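Local coordinates for protein staphylococcus aureus CymR (Staphylococcus aureus, PDB 3T8R) that probably acts as a dimeric DNA-binding transcriptional regulator of the Rrf2 family, sensing oxidation through a thiol and controlling stress resistance and the oxidative response, at residues S19-E24 and V72-I77; A55-S60 and I83-G88; I29-I34 and Y44-V49; T15-L20 and G50-A55. All coordinates share one frame; numbering follows the deposited sequence.

Interaction 1. Residues S19-E24 and V72-I77; sequences SLAKKE and VPAEEI
The polar part of this contact runs from the E24 carboxylate to the backbone of A74. A74 N donates to E24 OE2 at 3.1 Å, and the bond is almost straight, with an angle of 175° at the hydrogen. The N-H comes down on the oxygen from above, about 45° out of the carboxylate plane. A water widens the grip: it accepts from E75 N at 3.0 Å and gives a weak bond to the same E24 OE2 at 3.4 Å. The carboxylate thus faces the first amides of the short 3-10 segment 74-76, where a negative group would probably be favoured.

Reach is supplied by the extended E24 side chain, whose CG lies anti to the backbone N (chi1 -174°). It starts from the type I turn A21-E24, by which the chain leaves helix 8-21. The other carboxylate oxygen passes over the proline at a slant, with E24 OE1 3.5 Å from P73 CA and 3.6 Å from P73 CB.

Apolar contact is confined to two methyl groups, A21 CB and A74 CB, which meet at 3.9 Å.

Helix 123-127 lies against both alanines, with L123 touching each of them, and I77 bonds to L123 through the backbone. L70 of strand 67-70 packs on A21 and E24, so the contact ties the end of helix 8-21 to the connection leading out of the wing.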
loop_
_atom_site.group_PDB
_atom_site.type_symbol
_atom_site.label_atom_id
_atom_site.label_comp_id
_atom_site.label_asym_id
_atom_site.label_seq_id
_atom_site.Cartn_x
_atom_site.Cartn_y
_atom_site.Cartn_z
ATOM N N SER A 19 21.095 1.226 9.651
ATOM C CA SER A 19 22.084 1.269 10.728
ATOM C C SER A 19 23.465 0.871 10.221
ATOM O O SER A 19 24.466 1.542 10.477
ATOM C CB SER A 19 21.674 0.334 11.865
ATOM O OG SER A 19 20.787 0.995 12.746
ATOM N N LEU A 20 23.519 -0.232 9.492
ATOM C CA LEU A 20 24.789 -0.699 8.967
ATOM C C LEU A 20 25.339 0.265 7.918
ATOM O O LEU A 20 26.555 0.467 7.824
ATOM C CB LEU A 20 24.656 -2.112 8.383
ATOM C CG LEU A 20 24.364 -3.256 9.355
ATOM C CD1 LEU A 20 24.181 -4.543 8.564
ATOM C CD2 LEU A 20 25.523 -3.429 10.337
ATOM N N ALA A 21 24.448 0.861 7.133
ATOM C CA ALA A 21 24.854 1.791 6.091
ATOM C C ALA A 21 25.465 3.033 6.723
ATOM O O ALA A 21 26.404 3.623 6.188
ATOM C CB ALA A 21 23.671 2.155 5.184
ATOM N N LYS A 22 24.950 3.412 7.881
ATOM C CA LYS A 22 25.451 4.600 8.562
ATOM C C LYS A 22 26.843 4.375 9.128
ATOM O O LYS A 22 27.476 5.301 9.633
ATOM C CB LYS A 22 24.480 5.038 9.655
ATOM C CG LYS A 22 23.306 5.796 9.112
ATOM C CD LYS A 22 22.354 6.182 10.221
ATOM C CE LYS A 22 21.149 6.907 9.671
ATOM N NZ LYS A 22 21.467 8.309 9.268
ATOM N N LYS A 23 27.319 3.141 9.028
ATOM C CA LYS A 23 28.631 2.785 9.540
ATOM C C LYS A 23 29.539 2.203 8.460
ATOM O O LYS A 23 30.652 1.776 8.757
ATOM C CB LYS A 23 28.487 1.781 10.686
ATOM C CG LYS A 23 27.884 2.375 11.952
ATOM C CD LYS A 23 28.957 2.963 12.870
ATOM C CE LYS A 23 29.927 1.885 13.349
ATOM N NZ LYS A 23 30.842 2.346 14.440
ATOM N N GLU A 24 29.079 2.181 7.209
ATOM C CA GLU A 24 29.834 1.497 6.158
ATOM C C GLU A 24 31.334 1.816 6.205
ATOM O O GLU A 24 31.734 2.978 6.153
ATOM C CB GLU A 24 29.275 1.794 4.762
ATOM C CG GLU A 24 29.956 0.967 3.672
ATOM C CD GLU A 24 29.578 1.376 2.252
ATOM O OE1 GLU A 24 30.409 1.138 1.340
ATOM O OE2 GLU A 24 28.463 1.914 2.035
ATOM N N VAL A 72 28.141 -5.161 0.686
ATOM C CA VAL A 72 27.973 -4.447 -0.561
ATOM C C VAL A 72 27.708 -2.989 -0.209
ATOM O O VAL A 72 26.995 -2.707 0.759
ATOM C CB VAL A 72 26.785 -5.048 -1.342
ATOM C CG1 VAL A 72 26.199 -4.053 -2.329
ATOM C CG2 VAL A 72 27.237 -6.347 -2.037
ATOM N N PRO A 73 28.287 -2.057 -0.979
ATOM C CA PRO A 73 28.111 -0.629 -0.673
ATOM C C PRO A 73 26.657 -0.180 -0.716
ATOM O O PRO A 73 25.868 -0.678 -1.521
ATOM C CB PRO A 73 28.941 0.087 -1.750
ATOM C CG PRO A 73 29.310 -0.958 -2.753
ATOM C CD PRO A 73 29.218 -2.285 -2.098
ATOM N N ALA A 74 26.316 0.759 0.159
ATOM C CA ALA A 74 24.933 1.199 0.301
ATOM C C ALA A 74 24.341 1.739 -0.995
ATOM O O ALA A 74 23.132 1.605 -1.238
ATOM C CB ALA A 74 24.814 2.241 1.410
ATOM N N GLU A 75 25.180 2.359 -1.816
ATOM C CA GLU A 75 24.716 2.979 -3.046
ATOM C C GLU A 75 24.268 1.952 -4.082
ATOM O O GLU A 75 23.605 2.298 -5.062
ATOM C CB GLU A 75 25.773 3.928 -3.630
ATOM C CG GLU A 75 26.984 3.255 -4.258
ATOM C CD GLU A 75 27.945 4.262 -4.883
ATOM O OE1 GLU A 75 27.465 5.284 -5.412
ATOM O OE2 GLU A 75 29.175 4.043 -4.846
ATOM N N GLU A 76 24.592 0.686 -3.843
ATOM C CA GLU A 76 24.223 -0.396 -4.754
ATOM C C GLU A 76 22.963 -1.138 -4.325
ATOM O O GLU A 76 22.537 -2.076 -5.001
ATOM C CB GLU A 76 25.379 -1.403 -4.881
ATOM C CG GLU A 76 26.605 -0.863 -5.605
ATOM C CD GLU A 76 27.630 -1.943 -5.940
ATOM O OE1 GLU A 76 27.520 -3.060 -5.409
ATOM O OE2 GLU A 76 28.548 -1.669 -6.737
ATOM N N ILE A 77 22.367 -0.736 -3.202
ATOM C CA ILE A 77 21.249 -1.480 -2.636
ATOM C C ILE A 77 20.028 -0.581 -2.552
ATOM O O ILE A 77 20.131 0.536 -2.058
ATOM C CB ILE A 77 21.536 -1.950 -1.198
ATOM C CG1 ILE A 77 22.833 -2.762 -1.138
ATOM C CG2 ILE A 77 20.355 -2.763 -0.647
ATOM C CD1 ILE A 77 23.225 -3.171 0.262
HETATM O O HOH W 1 27.750 3.502 -0.845
#

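Interaction 2. Residues A55-S60 and I83-G88; sequences AGLIRS and IRLLEG
Carbonyl I83 O receives two backbone N-H groups, E87 N at 2.8 Å and, more weakly, L86 N at 3.2 Å, in the helical turn that presents L85 to A55 and L57. Across the contact itself the meeting is wholly apolar. L85 forks around the methyl of A55: L85 CD1 and L85 CD2 each stand 3.6 Å from A55 CB. The same L85 CD1 also meets L57 CD1 at 3.6 Å, these two leucines reaching for each other tip to tip. L85 has CG beside its backbone N (chi1 -80°), and this turns both of its methyls outward from helix 79-87 to the loop.

The loop places A55 and L57 on the same leucine. G56 takes up positive phi in a Schellman motif that ends helix 42-54, and L57 N probably bonds to L52 O, folding the chain back before strand 58-60 begins. A55 and L85 are both largely solvent-exposed, so the patch lies near the surface.

R84, next to L85, makes salt bridges to D81 and D119, the latter on the long helix 101-119. Inward, L57 rests on M17 of helix 8-21 and pairs through its backbone with R71, while L86 packs on P51 of helix 42-54.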
loop_
_atom_site.group_PDB
_atom_site.type_symbol
_atom_site.label_atom_id
_atom_site.label_comp_id
_atom_site.label_asym_id
_atom_site.label_seq_id
_atom_site.Cartn_x
_atom_site.Cartn_y
_atom_site.Cartn_z
ATOM N N ALA A 55 21.930 -13.412 0.764
ATOM C CA ALA A 55 21.886 -12.641 -0.472
ATOM C C ALA A 55 23.191 -11.893 -0.707
ATOM O O ALA A 55 23.364 -11.267 -1.746
ATOM C CB ALA A 55 20.713 -11.661 -0.450
ATOM N N GLY A 56 24.085 -11.934 0.277
ATOM C CA GLY A 56 25.394 -11.312 0.170
ATOM C C GLY A 56 25.448 -9.821 0.468
ATOM O O GLY A 56 26.423 -9.150 0.143
ATOM N N LEU A 57 24.404 -9.291 1.096
ATOM C CA LEU A 57 24.347 -7.853 1.339
ATOM C C LEU A 57 25.078 -7.456 2.600
ATOM O O LEU A 57 25.591 -6.344 2.695
ATOM C CB LEU A 57 22.891 -7.374 1.421
ATOM C CG LEU A 57 22.024 -7.595 0.190
ATOM C CD1 LEU A 57 20.715 -6.871 0.386
ATOM C CD2 LEU A 57 22.737 -7.084 -1.056
ATOM N N ILE A 58 25.101 -8.352 3.581
ATOM C CA ILE A 58 25.814 -8.114 4.826
ATOM C C ILE A 58 26.679 -9.328 5.163
ATOM O O ILE A 58 26.478 -10.411 4.608
ATOM C CB ILE A 58 24.839 -7.845 5.992
ATOM C CG1 ILE A 58 24.051 -9.107 6.357
ATOM C CG2 ILE A 58 23.891 -6.725 5.613
ATOM C CD1 ILE A 58 23.220 -8.966 7.639
ATOM N N ARG A 59 27.620 -9.143 6.077
ATOM C CA ARG A 59 28.469 -10.249 6.517
ATOM C C ARG A 59 28.853 -10.079 7.975
ATOM O O ARG A 59 28.888 -8.966 8.499
ATOM C CB ARG A 59 29.715 -10.335 5.657
ATOM C CG ARG A 59 30.636 -9.153 5.808
ATOM C CD ARG A 59 31.841 -9.359 4.931
ATOM N NE ARG A 59 32.711 -8.196 4.877
ATOM C CZ ARG A 59 33.752 -8.110 4.060
ATOM N NH1 ARG A 59 34.019 -9.119 3.239
ATOM N NH2 ARG A 59 34.512 -7.022 4.055
ATOM N N SER A 60 29.121 -11.195 8.642
ATOM C CA SER A 60 29.535 -11.137 10.034
ATOM C C SER A 60 31.052 -11.034 10.108
ATOM O O SER A 60 31.748 -11.472 9.193
ATOM C CB SER A 60 29.028 -12.368 10.789
ATOM O OG SER A 60 29.207 -13.543 10.022
ATOM N N ILE A 83 13.269 -5.103 0.917
ATOM C CA ILE A 83 11.927 -5.570 1.191
ATOM C C ILE A 83 11.662 -6.898 0.487
ATOM O O ILE A 83 11.131 -7.832 1.084
ATOM C CB ILE A 83 10.893 -4.548 0.742
ATOM C CG1 ILE A 83 11.078 -3.242 1.517
ATOM C CG2 ILE A 83 9.503 -5.102 0.959
ATOM C CD1 ILE A 83 10.962 -3.420 2.986
ATOM N N ARG A 84 12.054 -6.977 -0.778
ATOM C CA ARG A 84 11.856 -8.192 -1.561
ATOM C C ARG A 84 12.472 -9.420 -0.901
ATOM O O ARG A 84 11.843 -10.469 -0.819
ATOM C CB ARG A 84 12.384 -8.006 -2.987
ATOM C CG ARG A 84 11.474 -7.129 -3.858
ATOM C CD ARG A 84 11.885 -7.124 -5.333
ATOM N NE ARG A 84 13.002 -6.223 -5.620
ATOM C CZ ARG A 84 12.868 -4.919 -5.844
ATOM N NH1 ARG A 84 11.668 -4.357 -5.807
ATOM N NH2 ARG A 84 13.933 -4.173 -6.098
ATOM N N LEU A 85 13.695 -9.281 -0.406
ATOM C CA LEU A 85 14.395 -10.403 0.202
ATOM C C LEU A 85 13.684 -10.921 1.444
ATOM O O LEU A 85 13.642 -12.124 1.696
ATOM C CB LEU A 85 15.809 -9.987 0.572
ATOM C CG LEU A 85 16.808 -9.983 -0.573
ATOM C CD1 LEU A 85 18.051 -9.212 -0.174
ATOM C CD2 LEU A 85 17.150 -11.422 -0.955
ATOM N N LEU A 86 13.123 -10.010 2.226
ATOM C CA LEU A 86 12.534 -10.395 3.495
ATOM C C LEU A 86 11.050 -10.743 3.416
ATOM O O LEU A 86 10.579 -11.604 4.155
ATOM C CB LEU A 86 12.772 -9.303 4.531
ATOM C CG LEU A 86 14.263 -9.155 4.847
ATOM C CD1 LEU A 86 14.575 -7.816 5.475
ATOM C CD2 LEU A 86 14.744 -10.311 5.734
ATOM N N GLU A 87 10.321 -10.089 2.519
ATOM C CA GLU A 87 8.862 -10.228 2.498
ATOM C C GLU A 87 8.348 -10.995 1.288
ATOM O O GLU A 87 7.407 -11.783 1.400
ATOM C CB GLU A 87 8.186 -8.860 2.547
ATOM C CG GLU A 87 7.915 -8.263 1.177
ATOM C CD GLU A 87 6.706 -7.350 1.160
ATOM O OE1 GLU A 87 6.319 -6.858 2.241
ATOM O OE2 GLU A 87 6.139 -7.128 0.068
ATOM N N GLY A 88 8.962 -10.760 0.132
ATOM C CA GLY A 88 8.483 -11.346 -1.109
ATOM C C GLY A 88 8.601 -10.396 -2.286
ATOM O O GLY A 88 8.610 -9.179 -2.112
#

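Interaction 3. Residues I29-I34 and Y44-V49; sequences ISLKSI and YLEQLV
The helix-turn-helix of the Rrf2-type domain is closed here, where L31 and I34 of helix 31-37 pack on L45, E46 and V49 of helix 42-54, probably the DNA-recognition helix. L31 sits at the centre and uses both of its branches. Its CD2 methyl lies 3.6 Å from L45 CD1 and 3.7 Å from V49 CG2, the valine being met tip to tip. Its other methyl, L31 CD1, comes within 3.6 Å of E46 OE2, from a glutamate chain that bends at chi2 and crosses the leucine at about a right angle.

L45 reaches toward helix 31-37. Its CD1 lies 3.3 Å from L31 O and 3.8 Å from I34 CB, wedged between backbone and side chain. With chi1 at -138° L45 is well off a staggered rotamer; together with the close approach to L31 O this is consistent with tight packing.

The start of helix 31-37 is fixed by S30 at the N-cap position. S30 OG accepts from S33 N at 2.9 Å, while S30 O is gripped from one face of its plane by I34 N and S33 OG.

L31 and V49 both touch Y68 of strand 67-70, and I34 touches L16. The contact is mainly apolar, with no polar bond between the two helical segments, so side-chain fit probably matters more than charge in setting how the helices sit against each other.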
loop_
_atom_site.group_PDB
_atom_site.type_symbol
_atom_site.label_atom_id
_atom_site.label_comp_id
_atom_site.label_asym_id
_atom_site.label_seq_id
_atom_site.Cartn_x
_atom_site.Cartn_y
_atom_site.Cartn_z
ATOM N N ILE A 29 28.673 -3.549 13.819
ATOM C CA ILE A 29 27.662 -3.303 14.826
ATOM C C ILE A 29 27.179 -4.650 15.339
ATOM O O ILE A 29 26.897 -5.559 14.553
ATOM C CB ILE A 29 26.475 -2.528 14.253
ATOM C CG1 ILE A 29 26.960 -1.265 13.538
ATOM C CG2 ILE A 29 25.492 -2.156 15.359
ATOM C CD1 ILE A 29 27.777 -0.347 14.427
ATOM N N SER A 30 27.103 -4.790 16.657
ATOM C CA SER A 30 26.655 -6.044 17.248
ATOM C C SER A 30 25.177 -6.239 16.984
ATOM O O SER A 30 24.409 -5.273 16.954
ATOM C CB SER A 30 26.920 -6.066 18.754
ATOM O OG SER A 30 26.180 -5.057 19.411
ATOM N N LEU A 31 24.778 -7.488 16.780
ATOM C CA LEU A 31 23.362 -7.803 16.677
ATOM C C LEU A 31 22.688 -7.342 17.949
ATOM O O LEU A 31 21.595 -6.773 17.924
ATOM C CB LEU A 31 23.148 -9.307 16.514
ATOM C CG LEU A 31 23.094 -9.811 15.073
ATOM C CD1 LEU A 31 22.223 -11.057 14.996
ATOM C CD2 LEU A 31 22.546 -8.730 14.165
ATOM N N LYS A 32 23.359 -7.586 19.067
ATOM C CA LYS A 32 22.820 -7.203 20.366
ATOM C C LYS A 32 22.448 -5.722 20.410
ATOM O O LYS A 32 21.373 -5.361 20.888
ATOM C CB LYS A 32 23.810 -7.538 21.478
ATOM C CG LYS A 32 23.365 -7.096 22.857
ATOM C CD LYS A 32 24.158 -7.807 23.945
ATOM C CE LYS A 32 25.641 -7.801 23.633
ATOM N NZ LYS A 32 26.439 -8.489 24.689
ATOM N N SER A 33 23.327 -4.866 19.900
ATOM C CA SER A 33 23.070 -3.430 19.948
ATOM C C SER A 33 21.920 -3.008 19.013
ATOM O O SER A 33 21.102 -2.181 19.376
ATOM C CB SER A 33 24.345 -2.620 19.691
ATOM O OG SER A 33 24.563 -2.407 18.310
ATOM N N ILE A 34 21.844 -3.602 17.827
ATOM C CA ILE A 34 20.753 -3.303 16.901
ATOM C C ILE A 34 19.397 -3.733 17.456
ATOM O O ILE A 34 18.419 -2.980 17.385
ATOM C CB ILE A 34 20.983 -3.959 15.518
ATOM C CG1 ILE A 34 22.238 -3.382 14.870
ATOM C CG2 ILE A 34 19.781 -3.722 14.606
ATOM C CD1 ILE A 34 22.837 -4.257 13.789
ATOM N N TYR A 44 14.650 -12.678 16.910
ATOM C CA TYR A 44 13.887 -12.168 15.790
ATOM C C TYR A 44 14.833 -11.513 14.790
ATOM O O TYR A 44 14.672 -11.668 13.585
ATOM C CB TYR A 44 12.833 -11.169 16.272
ATOM C CG TYR A 44 11.975 -10.602 15.168
ATOM C CD1 TYR A 44 10.839 -11.269 14.732
ATOM C CD2 TYR A 44 12.297 -9.390 14.569
ATOM C CE1 TYR A 44 10.045 -10.746 13.725
ATOM C CE2 TYR A 44 11.517 -8.865 13.558
ATOM C CZ TYR A 44 10.391 -9.546 13.142
ATOM O OH TYR A 44 9.612 -9.012 12.134
ATOM N N LEU A 45 15.835 -10.803 15.294
ATOM C CA LEU A 45 16.787 -10.124 14.422
ATOM C C LEU A 45 17.519 -11.171 13.591
ATOM O O LEU A 45 17.797 -10.967 12.411
ATOM C CB LEU A 45 17.799 -9.321 15.241
ATOM C CG LEU A 45 18.198 -7.915 14.778
ATOM C CD1 LEU A 45 19.461 -7.456 15.493
ATOM C CD2 LEU A 45 18.382 -7.809 13.271
ATOM N N GLU A 46 17.818 -12.296 14.222
ATOM C CA GLU A 46 18.520 -13.384 13.556
ATOM C C GLU A 46 17.788 -13.846 12.304
ATOM O O GLU A 46 18.417 -14.197 11.308
ATOM C CB GLU A 46 18.717 -14.551 14.525
ATOM C CG GLU A 46 19.487 -15.722 13.942
ATOM C CD GLU A 46 20.863 -15.328 13.471
ATOM O OE1 GLU A 46 21.298 -15.845 12.418
ATOM O OE2 GLU A 46 21.518 -14.507 14.155
ATOM N N GLN A 47 16.462 -13.831 12.348
ATOM C CA GLN A 47 15.651 -14.245 11.205
ATOM C C GLN A 47 15.715 -13.257 10.048
ATOM O O GLN A 47 15.421 -13.609 8.907
ATOM C CB GLN A 47 14.205 -14.466 11.626
ATOM C CG GLN A 47 14.029 -15.654 12.554
ATOM C CD GLN A 47 12.588 -15.840 12.982
ATOM O OE1 GLN A 47 11.770 -14.923 12.866
ATOM N NE2 GLN A 47 12.268 -17.027 13.485
ATOM N N LEU A 48 16.097 -12.022 10.346
ATOM C CA LEU A 48 16.238 -11.011 9.309
ATOM C C LEU A 48 17.637 -11.100 8.740
ATOM O O LEU A 48 17.844 -10.976 7.536
ATOM C CB LEU A 48 16.014 -9.617 9.890
ATOM C CG LEU A 48 14.720 -9.432 10.673
ATOM C CD1 LEU A 48 14.679 -8.025 11.233
ATOM C CD2 LEU A 48 13.534 -9.668 9.768
ATOM N N VAL A 49 18.602 -11.309 9.623
ATOM C CA VAL A 49 19.997 -11.364 9.222
ATOM C C VAL A 49 20.252 -12.530 8.276
ATOM O O VAL A 49 20.966 -12.389 7.285
ATOM C CB VAL A 49 20.900 -11.498 10.436
ATOM C CG1 VAL A 49 22.269 -11.987 10.015
ATOM C CG2 VAL A 49 20.985 -10.167 11.167
#

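Interaction 4. Residues T15-L20 and G50-A55; sequences TLMISL and GPLRNA
Contact between L16, M17 and L52 is made by apolar groups, and L52 supplies all of the second helix's share. L16 CD1 and L52 CD1 are 3.5 Å apart, the two leucines interleaving from opposite sides with their chains antiparallel. L16 has CG anti to the backbone N (chi1 -166°), which carries its branch across toward helix 42-54.

Sulfur packing forms the second kind of contact. M17 SD lies 4.0 Å from L52 CD1 and 4.2 Å from L52 CD2, straddled by the fork of the leucine. The methionine is bent at both chi2 and chi3 (-67° and -68°), so the thioether curls instead of stretching out and its sulfur is laid over the two methyls.

In the winged helix-turn-helix fold of the Rrf2 type, helix 8-21 packs here against the last turns of helix 42-54. I58 of the following strand touches M17, L20 and L52 together, and I82 of helix 79-87 and L123 also lie on M17.

Backbone bonds make up the third kind. At P51 the second helix is kinked, the proline nitrogen having no bond to the turn before. Past the kink, N54 N bonds to G50 O and A55 N to P51 O, both at 3.0 Å.

On another side of helix 8-21, T15 OG1 is hydrogen-bonded to Q103 OE1 of the second subunit, and I18 packs on that same Q103.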
loop_
_atom_site.group_PDB
_atom_site.type_symbol
_atom_site.label_atom_id
_atom_site.label_comp_id
_atom_site.label_asym_id
_atom_site.label_seq_id
_atom_site.Cartn_x
_atom_site.Cartn_y
_atom_site.Cartn_z
ATOM N N THR A 15 15.455 -1.135 8.656
ATOM C CA THR A 15 16.086 -0.434 9.778
ATOM C C THR A 15 17.484 -0.961 10.097
ATOM O O THR A 15 18.407 -0.181 10.317
ATOM C CB THR A 15 15.198 -0.456 11.049
ATOM O OG1 THR A 15 13.931 0.151 10.757
ATOM C CG2 THR A 15 15.877 0.336 12.168
ATOM N N LEU A 16 17.638 -2.282 10.125
ATOM C CA LEU A 16 18.938 -2.926 10.301
ATOM C C LEU A 16 19.931 -2.400 9.256
ATOM O O LEU A 16 21.045 -1.972 9.574
ATOM C CB LEU A 16 18.769 -4.454 10.169
ATOM C CG LEU A 16 19.844 -5.458 10.595
ATOM C CD1 LEU A 16 19.934 -6.606 9.591
ATOM C CD2 LEU A 16 21.201 -4.829 10.805
ATOM N N MET A 17 19.506 -2.409 8.002
ATOM C CA MET A 17 20.382 -2.039 6.902
ATOM C C MET A 17 20.782 -0.559 6.937
ATOM O O MET A 17 21.911 -0.209 6.607
ATOM C CB MET A 17 19.740 -2.427 5.571
ATOM C CG MET A 17 19.566 -3.930 5.415
ATOM S SD MET A 17 21.157 -4.770 5.280
ATOM C CE MET A 17 21.711 -4.173 3.690
ATOM N N ILE A 18 19.864 0.306 7.348
ATOM C CA ILE A 18 20.175 1.725 7.464
ATOM C C ILE A 18 21.237 1.936 8.538
ATOM O O ILE A 18 22.177 2.706 8.352
ATOM C CB ILE A 18 18.905 2.561 7.753
ATOM C CG1 ILE A 18 17.964 2.511 6.548
ATOM C CG2 ILE A 18 19.274 3.991 8.065
ATOM C CD1 ILE A 18 16.540 2.969 6.849
ATOM N N SER A 19 21.095 1.226 9.651
ATOM C CA SER A 19 22.084 1.269 10.728
ATOM C C SER A 19 23.465 0.871 10.221
ATOM O O SER A 19 24.466 1.542 10.477
ATOM C CB SER A 19 21.674 0.334 11.865
ATOM O OG SER A 19 20.787 0.995 12.746
ATOM N N LEU A 20 23.519 -0.232 9.492
ATOM C CA LEU A 20 24.789 -0.699 8.967
ATOM C C LEU A 20 25.339 0.265 7.918
ATOM O O LEU A 20 26.555 0.467 7.824
ATOM C CB LEU A 20 24.656 -2.112 8.383
ATOM C CG LEU A 20 24.364 -3.256 9.355
ATOM C CD1 LEU A 20 24.181 -4.543 8.564
ATOM C CD2 LEU A 20 25.523 -3.429 10.337
ATOM N N GLY A 50 19.660 -13.677 8.579
ATOM C CA GLY A 50 19.845 -14.865 7.762
ATOM C C GLY A 50 19.747 -14.606 6.267
ATOM O O GLY A 50 20.717 -14.822 5.535
ATOM N N PRO A 51 18.577 -14.137 5.805
ATOM C CA PRO A 51 18.327 -13.864 4.386
ATOM C C PRO A 51 19.216 -12.764 3.800
ATOM O O PRO A 51 19.651 -12.888 2.658
ATOM C CB PRO A 51 16.861 -13.434 4.364
ATOM C CG PRO A 51 16.261 -14.094 5.560
ATOM C CD PRO A 51 17.336 -14.087 6.602
ATOM N N LEU A 52 19.488 -11.714 4.568
ATOM C CA LEU A 52 20.384 -10.647 4.118
ATOM C C LEU A 52 21.816 -11.148 3.899
ATOM O O LEU A 52 22.512 -10.743 2.953
ATOM C CB LEU A 52 20.374 -9.501 5.133
ATOM C CG LEU A 52 19.040 -8.761 5.210
ATOM C CD1 LEU A 52 18.983 -7.869 6.437
ATOM C CD2 LEU A 52 18.814 -7.944 3.945
ATOM N N ARG A 53 22.248 -12.037 4.782
ATOM C CA ARG A 53 23.567 -12.634 4.691
ATOM C C ARG A 53 23.621 -13.553 3.469
ATOM O O ARG A 53 24.577 -13.530 2.690
ATOM C CB ARG A 53 23.837 -13.424 5.972
ATOM C CG ARG A 53 25.273 -13.798 6.226
ATOM C CD ARG A 53 25.390 -14.385 7.628
ATOM N NE ARG A 53 24.555 -15.576 7.771
ATOM C CZ ARG A 53 23.816 -15.863 8.839
ATOM N NH1 ARG A 53 23.795 -15.044 9.886
ATOM N NH2 ARG A 53 23.098 -16.978 8.862
ATOM N N ASN A 54 22.576 -14.347 3.291
ATOM C CA ASN A 54 22.519 -15.287 2.176
ATOM C C ASN A 54 22.505 -14.609 0.817
ATOM O O ASN A 54 23.016 -15.149 -0.163
ATOM C CB ASN A 54 21.316 -16.213 2.332
ATOM C CG ASN A 54 21.515 -17.215 3.440
ATOM O OD1 ASN A 54 22.639 -17.417 3.898
ATOM N ND2 ASN A 54 20.430 -17.845 3.883
ATOM N N ALA A 55 21.930 -13.412 0.764
ATOM C CA ALA A 55 21.886 -12.641 -0.472
ATOM C C ALA A 55 23.191 -11.893 -0.707
ATOM O O ALA A 55 23.364 -11.267 -1.746
ATOM C CB ALA A 55 20.713 -11.661 -0.450
#

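All four contacts lie within the Rrf2-type winged helix-turn-helix region. Interactions 2 and 4 are closest, with centres 5 Å apart, and share A55 where helix 42-54 runs on to strand 58-60. Interaction 4 also shares S19 and L20 with interaction 1 through helix 8-21, and helix 42-54 with interaction 3, 9 Å away. Interactions 1 and 3 stand farthest apart, at 16 Å. Along the chain, interaction 3 is nested inside the loops closed by interactions 1 and 4, while interaction 2 opens after interaction 4 closes and its segments alternate with those of interaction 1. Helix 8-21 thus links the helix-turn-helix, with its probable recognition helix 42-54, to the wing and the dimer partner.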